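Local coordinates for protein CDP-glucose 4,6-dehydratase (PDB 1WVG) that catalyses the NAD+-dependent conversion of CDP-D-glucose to CDP-4-dehydro-6-deoxy-D-glucose and water, an early step towards the dideoxy sugar of the O-antigen, at residues G22-L27 and R348-Y353; L58-I63 and I76-P81; V276-T281 and G321-L326. All coordinates share one frame; numbering follows the deposited sequence.

Interaction 1 of 3, residues G22-L27 and R348-Y353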
ATOM      1  N   GLY A  22      -8.773 -32.810   9.901  1.00 16.60           N
ATOM      2  CA  GLY A  22      -9.525 -33.739   9.068  1.00 18.90           C
ATOM      3  C   GLY A  22     -10.465 -34.630   9.825  1.00 24.51           C
ATOM      4  O   GLY A  22     -11.637 -34.823   9.451  1.00 24.00           O
ATOM      5  N   SER A  23      -9.909 -35.184  10.905  1.00 20.77           N
ATOM      6  CA  SER A  23     -10.660 -36.096  11.739  1.00 18.43           C
ATOM      7  C   SER A  23     -11.825 -35.417  12.380  1.00 22.17           C
ATOM      8  O   SER A  23     -12.933 -35.943  12.444  1.00 27.60           O
ATOM      9  CB  SER A  23      -9.779 -36.656  12.833  1.00 27.36           C
ATOM     10  OG  SER A  23      -8.896 -37.563  12.237  1.00 32.81           O
ATOM     11  N   TRP A  24     -11.568 -34.225  12.878  1.00 21.99           N
ATOM     12  CA  TRP A  24     -12.652 -33.499  13.524  1.00 25.40           C
ATOM     13  C   TRP A  24     -13.708 -33.119  12.492  1.00 26.18           C
ATOM     14  O   TRP A  24     -14.930 -33.196  12.722  1.00 21.06           O
ATOM     15  CB  TRP A  24     -12.126 -32.266  14.258  1.00 23.50           C
ATOM     16  CG  TRP A  24     -11.548 -32.493  15.629  1.00 20.23           C
ATOM     17  CD1 TRP A  24     -10.232 -32.486  15.952  1.00 23.74           C
ATOM     18  CD2 TRP A  24     -12.256 -32.673  16.855  1.00 19.39           C
ATOM     19  NE1 TRP A  24     -10.054 -32.669  17.312  1.00 26.93           N
ATOM     20  CE2 TRP A  24     -11.289 -32.768  17.901  1.00 25.17           C
ATOM     21  CE3 TRP A  24     -13.599 -32.808  17.173  1.00 20.59           C
ATOM     22  CZ2 TRP A  24     -11.652 -32.960  19.252  1.00 25.14           C
ATOM     23  CZ3 TRP A  24     -13.956 -32.982  18.506  1.00 26.03           C
ATOM     24  CH2 TRP A  24     -13.008 -33.049  19.540  1.00 22.71           C
ATOM     25  N   LEU A  25     -13.202 -32.732  11.334  1.00 19.46           N
ATOM     26  CA  LEU A  25     -14.137 -32.371  10.283  1.00 28.15           C
ATOM     27  C   LEU A  25     -14.939 -33.576   9.822  1.00 29.51           C
ATOM     28  O   LEU A  25     -16.174 -33.550   9.710  1.00 27.85           O
ATOM     29  CB  LEU A  25     -13.429 -31.724   9.057  1.00 27.63           C
ATOM     30  CG  LEU A  25     -14.425 -31.268   7.985  1.00 27.65           C
ATOM     31  CD1 LEU A  25     -15.418 -30.265   8.560  1.00 18.22           C
ATOM     32  CD2 LEU A  25     -13.695 -30.679   6.787  1.00 25.07           C
ATOM     33  N   SER A  26     -14.219 -34.643   9.517  1.00 17.60           N
ATOM     34  CA  SER A  26     -14.943 -35.826   9.043  1.00 23.13           C
ATOM     35  C   SER A  26     -15.999 -36.321  10.036  1.00 22.93           C
ATOM     36  O   SER A  26     -17.144 -36.683   9.717  1.00 25.07           O
ATOM     37  CB  SER A  26     -13.959 -36.919   8.675  1.00 35.80           C
ATOM     38  OG  SER A  26     -13.018 -36.399   7.760  1.00 25.44           O
ATOM     39  N   LEU A  27     -15.592 -36.322  11.285  1.00 20.95           N
ATOM     40  CA  LEU A  27     -16.487 -36.705  12.319  1.00 19.20           C
ATOM     41  C   LEU A  27     -17.730 -35.814  12.319  1.00 27.81           C
ATOM     42  O   LEU A  27     -18.881 -36.280  12.280  1.00 22.27           O
ATOM     43  CB  LEU A  27     -15.753 -36.536  13.622  1.00 19.88           C
ATOM     44  CG  LEU A  27     -16.592 -37.064  14.755  1.00 28.19           C
ATOM     45  CD1 LEU A  27     -16.969 -38.502  14.436  1.00 30.61           C
ATOM     46  CD2 LEU A  27     -15.734 -37.059  16.019  1.00 43.13           C
ATOM     47  N   ARG A 348     -19.472 -35.320  21.926  1.00 25.65           N
ATOM     48  CA  ARG A 348     -20.021 -34.357  22.844  1.00 24.26           C
ATOM     49  C   ARG A 348     -19.519 -32.923  22.600  1.00 26.79           C
ATOM     50  O   ARG A 348     -20.239 -31.923  22.719  1.00 20.75           O
ATOM     51  CB  ARG A 348     -19.799 -34.785  24.286  1.00 27.34           C
ATOM     52  CG  ARG A 348     -20.970 -34.343  25.162  1.00 67.07           C
ATOM     53  CD  ARG A 348     -20.792 -34.531  26.664  1.00100.00           C
ATOM     54  NE  ARG A 348     -21.415 -33.443  27.411  1.00100.00           N
ATOM     55  CZ  ARG A 348     -21.046 -33.010  28.618  1.00100.00           C
ATOM     56  NH1 ARG A 348     -20.034 -33.561  29.325  1.00100.00           N
ATOM     57  NH2 ARG A 348     -21.722 -31.992  29.153  1.00100.00           N
ATOM     58  N   GLU A 349     -18.239 -32.795  22.292  1.00 23.62           N
ATOM     59  CA  GLU A 349     -17.743 -31.435  22.061  1.00 26.22           C
ATOM     60  C   GLU A 349     -18.402 -30.736  20.900  1.00 29.82           C
ATOM     61  O   GLU A 349     -18.733 -29.554  21.032  1.00 33.01           O
ATOM     62  CB  GLU A 349     -16.231 -31.293  21.979  1.00 23.45           C
ATOM     63  CG  GLU A 349     -15.630 -31.538  23.358  1.00 47.01           C
ATOM     64  CD  GLU A 349     -14.713 -30.440  23.733  1.00 75.09           C
ATOM     65  OE1 GLU A 349     -13.764 -30.115  23.026  1.00 40.87           O
ATOM     66  OE2 GLU A 349     -15.069 -29.882  24.867  1.00 64.58           O
ATOM     67  N   ILE A 350     -18.579 -31.489  19.786  1.00 29.10           N
ATOM     68  CA  ILE A 350     -19.231 -31.013  18.557  1.00 27.12           C
ATOM     69  C   ILE A 350     -20.651 -30.559  18.931  1.00 35.91           C
ATOM     70  O   ILE A 350     -21.114 -29.466  18.616  1.00 29.38           O
ATOM     71  CB  ILE A 350     -19.205 -32.093  17.456  1.00 28.33           C
ATOM     72  CG1 ILE A 350     -17.801 -32.483  17.006  1.00 22.53           C
ATOM     73  CG2 ILE A 350     -20.069 -31.751  16.248  1.00 25.61           C
ATOM     74  CD1 ILE A 350     -17.778 -33.342  15.732  1.00 23.14           C
ATOM     75  N   SER A 351     -21.345 -31.391  19.708  1.00 29.23           N
ATOM     76  CA  SER A 351     -22.686 -31.030  20.116  1.00 31.27           C
ATOM     77  C   SER A 351     -22.735 -29.770  20.983  1.00 32.43           C
ATOM     78  O   SER A 351     -23.581 -28.893  20.860  1.00 30.65           O
ATOM     79  CB  SER A 351     -23.307 -32.187  20.884  1.00 38.24           C
ATOM     80  OG  SER A 351     -23.626 -31.726  22.187  1.00 67.37           O
ATOM     81  N   ASP A 352     -21.815 -29.694  21.910  1.00 32.77           N
ATOM     82  CA  ASP A 352     -21.751 -28.556  22.795  1.00 38.21           C
ATOM     83  C   ASP A 352     -21.498 -27.316  21.973  1.00 38.99           C
ATOM     84  O   ASP A 352     -22.010 -26.248  22.246  1.00 27.55           O
ATOM     85  CB  ASP A 352     -20.520 -28.706  23.723  1.00 50.86           C
ATOM     86  CG  ASP A 352     -20.691 -29.639  24.892  1.00 62.61           C
ATOM     87  OD1 ASP A 352     -21.780 -30.095  25.177  1.00 74.54           O
ATOM     88  OD2 ASP A 352     -19.569 -29.892  25.566  1.00 32.97           O
ATOM     89  N   TYR A 353     -20.626 -27.465  20.983  1.00 30.29           N
ATOM     90  CA  TYR A 353     -20.302 -26.332  20.162  1.00 26.51           C
ATOM     91  C   TYR A 353     -21.512 -25.939  19.392  1.00 28.03           C
ATOM     92  O   TYR A 353     -21.822 -24.761  19.273  1.00 32.60           O
ATOM     93  CB  TYR A 353     -19.120 -26.556  19.193  1.00 30.55           C
ATOM     94  CG  TYR A 353     -18.649 -25.313  18.431  1.00 26.13           C
ATOM     95  CD1 TYR A 353     -17.643 -24.483  18.924  1.00 26.48           C
ATOM     96  CD2 TYR A 353     -19.181 -24.996  17.181  1.00 27.44           C
ATOM     97  CE1 TYR A 353     -17.190 -23.378  18.204  1.00 37.34           C
ATOM     98  CE2 TYR A 353     -18.786 -23.867  16.464  1.00 19.77           C
ATOM     99  CZ  TYR A 353     -17.783 -23.055  16.984  1.00 31.55           C
ATOM    100  OH  TYR A 353     -17.348 -21.964  16.270  1.00 36.99           O
TER
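E349 meets W24 through its CB, which lies obliquely 4.4 Å from CH2 on the six-membered ring of the indole. Beyond that methylene the glutamate turns to other partners: OE2 forms a salt bridge with R328, which also bridges to D352, and OE1 a hydrogen bond with H234, so its buried carboxylate is satisfied on both oxygens.

One residue on, I350 carries most of the contact. Its CG1 reaches the edge of the indole, near the ring plane, with CZ3 at 4.2 Å, and the two side chains run past each other in opposite directions. The delta methyl goes further, to 4.0 Å between I350 CD1 and L27 CG, and also rests against W24 O at 4.1 Å. This reach follows from the torsions of I350: CG1 lies opposite the carbonyl carbon (chi1 -63°) and CD1 continues the chain outward (chi2 -169°).

Helix 20-31 is the first helix of the Rossmann fold, and G22 is the last glycine of its GxxGxxG dinucleotide-binding motif; the W24 side chain lies about 8 Å from the bound adenosine-5-diphosphoribose. The segment axes pass 11.4 Å apart at -69°. W24 NE1 donates to G199 O, which, with the packing of L236 and L239 on the ring, is consistent with a fixed turn of the indole.

Interaction 2 of 3, residues L58-I63 and I76-P81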
ATOM      1  N   LEU A  58     -16.369 -45.336   9.876  1.00 34.94           N
ATOM      2  CA  LEU A  58     -17.552 -44.524   9.697  1.00 28.42           C
ATOM      3  C   LEU A  58     -17.501 -43.760   8.401  1.00 28.15           C
ATOM      4  O   LEU A  58     -18.378 -42.940   8.114  1.00 24.60           O
ATOM      5  CB  LEU A  58     -17.725 -43.565  10.873  1.00 31.90           C
ATOM      6  CG  LEU A  58     -17.324 -44.237  12.168  1.00 42.04           C
ATOM      7  CD1 LEU A  58     -16.985 -43.186  13.226  1.00 45.03           C
ATOM      8  CD2 LEU A  58     -18.488 -45.110  12.614  1.00 51.90           C
ATOM      9  N   MET A  59     -16.486 -44.081   7.610  1.00 24.49           N
ATOM     10  CA  MET A  59     -16.375 -43.404   6.359  1.00 22.37           C
ATOM     11  C   MET A  59     -15.543 -44.186   5.405  1.00 27.27           C
ATOM     12  O   MET A  59     -14.896 -45.133   5.805  1.00 28.30           O
ATOM     13  CB  MET A  59     -15.719 -42.019   6.611  1.00 21.79           C
ATOM     14  CG  MET A  59     -14.213 -42.077   6.767  1.00 27.56           C
ATOM     15  SD  MET A  59     -13.549 -40.422   7.126  1.00 35.15           S
ATOM     16  CE  MET A  59     -13.021 -39.822   5.482  1.00 30.07           C
ATOM     17  N   GLU A  60     -15.560 -43.745   4.160  1.00 22.88           N
ATOM     18  CA  GLU A  60     -14.772 -44.383   3.156  1.00 18.62           C
ATOM     19  C   GLU A  60     -13.414 -43.709   3.205  1.00 31.42           C
ATOM     20  O   GLU A  60     -13.198 -42.616   2.687  1.00 29.34           O
ATOM     21  CB  GLU A  60     -15.442 -44.287   1.754  1.00 19.06           C
ATOM     22  CG  GLU A  60     -14.701 -45.042   0.627  1.00 24.03           C
ATOM     23  CD  GLU A  60     -15.269 -44.805  -0.766  1.00 43.26           C
ATOM     24  OE1 GLU A  60     -16.333 -44.242  -1.002  1.00 49.25           O
ATOM     25  OE2 GLU A  60     -14.478 -45.273  -1.706  1.00 47.97           O
ATOM     26  N   SER A  61     -12.482 -44.354   3.866  1.00 33.58           N
ATOM     27  CA  SER A  61     -11.147 -43.800   3.981  1.00 27.92           C
ATOM     28  C   SER A  61     -10.162 -44.386   2.965  1.00 41.96           C
ATOM     29  O   SER A  61      -9.832 -45.576   2.966  1.00 41.98           O
ATOM     30  CB  SER A  61     -10.662 -43.936   5.414  1.00 21.89           C
ATOM     31  OG  SER A  61      -9.295 -43.577   5.466  1.00 23.45           O
ATOM     32  N   HIS A  62      -9.657 -43.544   2.073  1.00 35.68           N
ATOM     33  CA  HIS A  62      -8.715 -44.007   1.065  1.00 39.07           C
ATOM     34  C   HIS A  62      -7.312 -43.465   1.313  1.00 37.71           C
ATOM     35  O   HIS A  62      -7.120 -42.244   1.453  1.00 35.35           O
ATOM     36  CB  HIS A  62      -9.204 -43.691  -0.368  1.00 47.39           C
ATOM     37  CG  HIS A  62      -8.182 -43.967  -1.434  1.00 60.71           C
ATOM     38  ND1 HIS A  62      -8.345 -44.993  -2.361  1.00 69.40           N
ATOM     39  CD2 HIS A  62      -6.993 -43.352  -1.710  1.00 62.53           C
ATOM     40  CE1 HIS A  62      -7.267 -44.978  -3.154  1.00 65.23           C
ATOM     41  NE2 HIS A  62      -6.435 -44.004  -2.793  1.00 60.67           N
ATOM     42  N   ILE A  63      -6.336 -44.399   1.354  1.00 24.86           N
ATOM     43  CA  ILE A  63      -4.939 -44.076   1.593  1.00 19.65           C
ATOM     44  C   ILE A  63      -4.235 -43.771   0.304  1.00 30.69           C
ATOM     45  O   ILE A  63      -4.101 -44.642  -0.534  1.00 26.14           O
ATOM     46  CB  ILE A  63      -4.200 -45.178   2.331  1.00 24.71           C
ATOM     47  CG1 ILE A  63      -4.675 -45.160   3.760  1.00 35.80           C
ATOM     48  CG2 ILE A  63      -2.719 -44.838   2.336  1.00 24.97           C
ATOM     49  CD1 ILE A  63      -4.988 -43.744   4.245  1.00 47.38           C
ATOM     50  N   ILE A  76     -11.491 -39.180  -6.940  1.00 25.50           N
ATOM     51  CA  ILE A  76     -12.545 -38.205  -7.029  1.00 23.51           C
ATOM     52  C   ILE A  76     -13.630 -38.647  -8.030  1.00 27.30           C
ATOM     53  O   ILE A  76     -14.851 -38.644  -7.770  1.00 30.26           O
ATOM     54  CB  ILE A  76     -11.934 -36.830  -7.421  1.00 26.94           C
ATOM     55  CG1 ILE A  76     -10.860 -36.338  -6.423  1.00 27.60           C
ATOM     56  CG2 ILE A  76     -13.087 -35.833  -7.518  1.00 32.07           C
ATOM     57  CD1 ILE A  76     -10.425 -34.856  -6.524  1.00 21.76           C
ATOM     58  N   ALA A  77     -13.155 -38.989  -9.226  1.00 35.19           N
ATOM     59  CA  ALA A  77     -14.007 -39.419 -10.340  1.00 38.23           C
ATOM     60  C   ALA A  77     -15.029 -40.505  -9.981  1.00 39.89           C
ATOM     61  O   ALA A  77     -16.210 -40.436 -10.311  1.00 36.89           O
ATOM     62  CB  ALA A  77     -13.115 -39.904 -11.477  1.00 36.13           C
ATOM     63  N   GLU A  78     -14.543 -41.514  -9.282  1.00 37.91           N
ATOM     64  CA  GLU A  78     -15.366 -42.634  -8.916  1.00 37.33           C
ATOM     65  C   GLU A  78     -16.415 -42.351  -7.875  1.00 41.26           C
ATOM     66  O   GLU A  78     -17.381 -43.118  -7.780  1.00 39.45           O
ATOM     67  CB  GLU A  78     -14.503 -43.817  -8.463  1.00 41.42           C
ATOM     68  CG  GLU A  78     -14.907 -44.294  -7.062  1.00 85.15           C
ATOM     69  CD  GLU A  78     -13.884 -45.173  -6.398  1.00100.00           C
ATOM     70  OE1 GLU A  78     -12.678 -44.940  -6.390  1.00 75.51           O
ATOM     71  OE2 GLU A  78     -14.444 -46.206  -5.815  1.00100.00           O
ATOM     72  N   PHE A  79     -16.209 -41.279  -7.089  1.00 39.11           N
ATOM     73  CA  PHE A  79     -17.123 -40.907  -6.000  1.00 33.06           C
ATOM     74  C   PHE A  79     -18.105 -39.828  -6.420  1.00 22.96           C
ATOM     75  O   PHE A  79     -19.229 -39.706  -5.900  1.00 29.23           O
ATOM     76  CB  PHE A  79     -16.264 -40.450  -4.782  1.00 35.87           C
ATOM     77  CG  PHE A  79     -16.969 -40.106  -3.478  1.00 31.80           C
ATOM     78  CD1 PHE A  79     -17.675 -41.076  -2.765  1.00 30.65           C
ATOM     79  CD2 PHE A  79     -16.865 -38.828  -2.924  1.00 26.98           C
ATOM     80  CE1 PHE A  79     -18.301 -40.782  -1.555  1.00 30.79           C
ATOM     81  CE2 PHE A  79     -17.492 -38.512  -1.719  1.00 29.59           C
ATOM     82  CZ  PHE A  79     -18.202 -39.494  -1.030  1.00 29.07           C
ATOM     83  N   LYS A  80     -17.640 -39.009  -7.362  1.00 32.19           N
ATOM     84  CA  LYS A  80     -18.456 -37.920  -7.837  1.00 35.09           C
ATOM     85  C   LYS A  80     -19.010 -37.125  -6.679  1.00 30.49           C
ATOM     86  O   LYS A  80     -20.204 -37.054  -6.508  1.00 35.75           O
ATOM     87  CB  LYS A  80     -19.623 -38.352  -8.706  1.00 37.84           C
ATOM     88  CG  LYS A  80     -19.391 -39.645  -9.479  1.00 46.03           C
ATOM     89  CD  LYS A  80     -20.672 -40.469  -9.643  1.00 77.61           C
ATOM     90  CE  LYS A  80     -20.670 -41.803  -8.889  1.00100.00           C
ATOM     91  NZ  LYS A  80     -21.710 -41.941  -7.842  1.00 88.47           N
ATOM     92  N   PRO A  81     -18.156 -36.494  -5.882  1.00 27.66           N
ATOM     93  CA  PRO A  81     -18.658 -35.682  -4.776  1.00 25.72           C
ATOM     94  C   PRO A  81     -19.317 -34.396  -5.281  1.00 26.92           C
ATOM     95  O   PRO A  81     -19.176 -33.967  -6.435  1.00 25.92           O
ATOM     96  CB  PRO A  81     -17.388 -35.227  -4.046  1.00 26.89           C
ATOM     97  CG  PRO A  81     -16.303 -35.163  -5.127  1.00 21.10           C
ATOM     98  CD  PRO A  81     -16.721 -36.193  -6.183  1.00 26.45           C
TER
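The carbonyl oxygen of I76 receives two backbone N-H groups, K80 N at 2.8 Å and F79 N at 3.0 Å, which converge on it beside the residue that meets E60. K80, with a positive phi of 50°, is the first to leave helical geometry, and the chain runs on to P81.

From strand 60-63, E60 extends toward the helix. Its CG lies opposite the backbone N (chi1 -176°) and the chain stays extended beyond, which carries the carboxylate to the phenyl ring: E60 OE1 is 3.9 Å from F79 CD1 and 4.0 Å from F79 CE1. The oxygen approaches the ring obliquely, with the carboxylate and ring planes almost perpendicular at 82°. F79 itself is buried, its ring lying on F13, I35 and K37 of the two neighbouring strands, while E60 is exposed.

Strand 60-63 pairs with strand 35-40 at the edge of the parallel sheet, and helix 69-79 belongs to the beta-alpha-beta crossover that leads from it to strand 83-86 across the Rossmann sheet. The contact thus joins the edge strand to the C-terminal part of the crossover helix.

At the exposed border a second carboxylate comes close, E60 OE2 lying 4.2 Å from E78 OE2, but the exact spacing is uncertain because E78 is poorly ordered. K37 NZ forms a salt bridge with E78 OE1 and a long, weak ion pair with E60 OE2, so this lysine may partly offset the repulsion between the two acids.

Interaction 3 of 3, residues V276-T281 and G321-L326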
ATOM      1  N   VAL A 276       0.717 -21.243  28.305  1.00 18.29           N
ATOM      2  CA  VAL A 276       1.366 -22.214  29.143  1.00 22.62           C
ATOM      3  C   VAL A 276       1.040 -21.958  30.611  1.00 33.35           C
ATOM      4  O   VAL A 276       0.758 -22.888  31.352  1.00 22.72           O
ATOM      5  CB  VAL A 276       2.847 -22.292  28.865  1.00 26.03           C
ATOM      6  CG1 VAL A 276       3.487 -21.005  29.360  1.00 25.43           C
ATOM      7  CG2 VAL A 276       3.400 -23.473  29.657  1.00 31.11           C
ATOM      8  N   ASP A 277       1.039 -20.691  31.040  1.00 29.55           N
ATOM      9  CA  ASP A 277       0.726 -20.400  32.430  1.00 20.40           C
ATOM     10  C   ASP A 277      -0.667 -20.897  32.803  1.00 23.47           C
ATOM     11  O   ASP A 277      -0.968 -21.487  33.865  1.00 23.23           O
ATOM     12  CB  ASP A 277       0.913 -18.896  32.718  1.00 21.60           C
ATOM     13  CG  ASP A 277       2.327 -18.514  33.063  1.00 34.39           C
ATOM     14  OD1 ASP A 277       3.220 -19.317  33.244  1.00 37.42           O
ATOM     15  OD2 ASP A 277       2.520 -17.229  33.101  1.00 32.50           O
ATOM     16  N   LYS A 278      -1.569 -20.660  31.886  1.00 26.06           N
ATOM     17  CA  LYS A 278      -2.941 -21.066  32.138  1.00 26.65           C
ATOM     18  C   LYS A 278      -3.108 -22.599  32.219  1.00 21.68           C
ATOM     19  O   LYS A 278      -3.813 -23.189  33.081  1.00 21.62           O
ATOM     20  CB  LYS A 278      -3.837 -20.414  31.086  1.00 24.90           C
ATOM     21  CG  LYS A 278      -5.311 -20.512  31.470  1.00 42.81           C
ATOM     22  CD  LYS A 278      -5.620 -20.029  32.886  1.00 78.19           C
ATOM     23  CE  LYS A 278      -6.650 -18.905  32.944  1.00 91.08           C
ATOM     24  NZ  LYS A 278      -6.272 -17.805  33.845  1.00 94.09           N
ATOM     25  N   MET A 279      -2.448 -23.218  31.241  1.00 25.49           N
ATOM     26  CA  MET A 279      -2.424 -24.651  31.092  1.00 26.96           C
ATOM     27  C   MET A 279      -1.878 -25.285  32.393  1.00 36.78           C
ATOM     28  O   MET A 279      -2.476 -26.213  32.960  1.00 31.61           O
ATOM     29  CB  MET A 279      -1.609 -25.014  29.825  1.00 30.01           C
ATOM     30  CG  MET A 279      -2.391 -24.779  28.516  1.00 32.99           C
ATOM     31  SD  MET A 279      -3.875 -25.855  28.412  1.00 37.28           S
ATOM     32  CE  MET A 279      -3.098 -27.313  27.653  1.00 34.30           C
ATOM     33  N   VAL A 280      -0.747 -24.743  32.900  1.00 35.03           N
ATOM     34  CA  VAL A 280      -0.128 -25.202  34.152  1.00 35.92           C
ATOM     35  C   VAL A 280      -1.201 -25.250  35.236  1.00 42.44           C
ATOM     36  O   VAL A 280      -1.447 -26.228  35.957  1.00 40.72           O
ATOM     37  CB  VAL A 280       1.015 -24.255  34.567  1.00 33.61           C
ATOM     38  CG1 VAL A 280       1.232 -24.264  36.083  1.00 23.48           C
ATOM     39  CG2 VAL A 280       2.318 -24.514  33.776  1.00 26.57           C
ATOM     40  N   THR A 281      -1.891 -24.134  35.300  1.00 34.10           N
ATOM     41  CA  THR A 281      -2.953 -23.971  36.238  1.00 29.94           C
ATOM     42  C   THR A 281      -4.093 -24.969  36.040  1.00 42.30           C
ATOM     43  O   THR A 281      -4.597 -25.555  36.997  1.00 35.12           O
ATOM     44  CB  THR A 281      -3.438 -22.532  36.056  1.00 39.28           C
ATOM     45  OG1 THR A 281      -2.503 -21.664  36.662  1.00 43.61           O
ATOM     46  CG2 THR A 281      -4.838 -22.373  36.629  1.00 42.60           C
ATOM     47  N   GLY A 321     -14.293 -18.966  24.011  1.00 26.84           N
ATOM     48  CA  GLY A 321     -13.156 -18.160  24.441  1.00 30.17           C
ATOM     49  C   GLY A 321     -11.912 -19.043  24.702  1.00 33.02           C
ATOM     50  O   GLY A 321     -11.975 -20.279  24.921  1.00 29.79           O
ATOM     51  N   LEU A 322     -10.761 -18.378  24.660  1.00 25.10           N
ATOM     52  CA  LEU A 322      -9.477 -19.010  24.878  1.00 21.53           C
ATOM     53  C   LEU A 322      -9.470 -19.803  26.185  1.00 32.20           C
ATOM     54  O   LEU A 322      -9.053 -20.956  26.325  1.00 27.27           O
ATOM     55  CB  LEU A 322      -8.372 -17.928  24.850  1.00 19.70           C
ATOM     56  CG  LEU A 322      -6.994 -18.536  25.031  1.00 20.80           C
ATOM     57  CD1 LEU A 322      -6.873 -19.731  24.095  1.00 21.93           C
ATOM     58  CD2 LEU A 322      -5.890 -17.548  24.696  1.00 21.23           C
ATOM     59  N   THR A 323      -9.943 -19.163  27.217  1.00 27.98           N
ATOM     60  CA  THR A 323      -9.925 -19.888  28.452  1.00 22.00           C
ATOM     61  C   THR A 323     -10.813 -21.120  28.445  1.00 32.52           C
ATOM     62  O   THR A 323     -10.452 -22.201  28.936  1.00 33.37           O
ATOM     63  CB  THR A 323     -10.246 -18.923  29.591  1.00 34.98           C
ATOM     64  OG1 THR A 323      -9.359 -17.832  29.451  1.00 50.86           O
ATOM     65  CG2 THR A 323     -10.017 -19.611  30.930  1.00 50.18           C
ATOM     66  N   GLU A 324     -11.999 -20.945  27.899  1.00 28.83           N
ATOM     67  CA  GLU A 324     -12.951 -22.032  27.842  1.00 28.89           C
ATOM     68  C   GLU A 324     -12.338 -23.128  27.004  1.00 39.67           C
ATOM     69  O   GLU A 324     -12.303 -24.317  27.349  1.00 33.86           O
ATOM     70  CB  GLU A 324     -14.258 -21.506  27.221  1.00 30.30           C
ATOM     71  CG  GLU A 324     -14.858 -22.492  26.213  1.00 46.22           C
ATOM     72  CD  GLU A 324     -15.841 -23.423  26.866  1.00 67.23           C
ATOM     73  OE1 GLU A 324     -15.500 -24.372  27.560  1.00100.00           O
ATOM     74  OE2 GLU A 324     -17.085 -23.111  26.590  1.00 50.45           O
ATOM     75  N   THR A 325     -11.802 -22.667  25.891  1.00 29.14           N
ATOM     76  CA  THR A 325     -11.134 -23.547  25.001  1.00 22.59           C
ATOM     77  C   THR A 325     -10.046 -24.343  25.770  1.00 35.70           C
ATOM     78  O   THR A 325     -10.090 -25.569  25.815  1.00 30.67           O
ATOM     79  CB  THR A 325     -10.670 -22.701  23.806  1.00 26.50           C
ATOM     80  OG1 THR A 325     -11.824 -22.434  23.002  1.00 29.23           O
ATOM     81  CG2 THR A 325      -9.573 -23.403  23.007  1.00 25.92           C
ATOM     82  N   LEU A 326      -9.091 -23.676  26.440  1.00 25.23           N
ATOM     83  CA  LEU A 326      -8.048 -24.369  27.189  1.00 21.53           C
ATOM     84  C   LEU A 326      -8.622 -25.354  28.193  1.00 28.34           C
ATOM     85  O   LEU A 326      -8.150 -26.472  28.417  1.00 23.46           O
ATOM     86  CB  LEU A 326      -7.164 -23.326  27.881  1.00 22.92           C
ATOM     87  CG  LEU A 326      -6.281 -22.604  26.874  1.00 24.59           C
ATOM     88  CD1 LEU A 326      -5.338 -21.685  27.630  1.00 25.61           C
ATOM     89  CD2 LEU A 326      -5.479 -23.600  26.028  1.00 23.29           C
TER
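L326 meets segment 276-281, on helix 272-283, with both its delta methyls, which part between neighbouring residues there. CD2 goes to M279, with the sulfur at 3.7 Å (L326 CD2 to M279 SD), the closest approach between the segments; CD1 goes to K278, 4.0 Å from K278 CB and equally near CG.

The two neighbours receive the leucine differently. M279 crosses it at about a right angle, its chain folded at chi2 and chi3, so that SD passes against the leucine methyl and also lies 4.2 Å from L326 CB. K278 runs obliquely over the other methyl with its aliphatic base. Because its CG is turned opposite the backbone N (chi1 -166°) and the chain then bends repeatedly, the lysine also arrives beside T323. There K278 CE lies 4.0 Å from T323 CG2, the two side chains again close to perpendicular.

Burial follows the same division. M279 and L326 form the inner part, shared with I208 of helix 207-216, which both touch; M279 also rests on I211 and L326 on I197 of strand 187-197. K278 and T323 cover the outer border, where the lysine gives the contact its methylenes.

The segment axes pass 10.7 Å apart at -45°, with G321 as N-cap of helix 322-337. The helix pair lies in the C-terminal part that, in extended short-chain dehydrogenases/reductases, contributes to binding the nucleotide sugar; here the M279 side chain is about 11 Å from the bound CDP-xylose.

In the fold
Interaction 1 joins helix 20-31 near the chain's start to helix 342-355 near its end and in sequence encloses the other two, which follow in series. Interaction 2 lies at the edge of the large parallel sheet; its centre is about 20 Å from that of interaction 1, and the two touch through S26 CB and M59 SD, 3.9 Å apart. Interaction 3 is likewise about 20 Å from interaction 1 between centres, without touching it, but helix 322-337 directly precedes helix 342-355. Interactions 2 and 3, about 38 Å apart between centres, lie on opposite sides of the chain's centre. This is consistent with the C-terminal helices bridging the substrate-binding side and the Rossmann core.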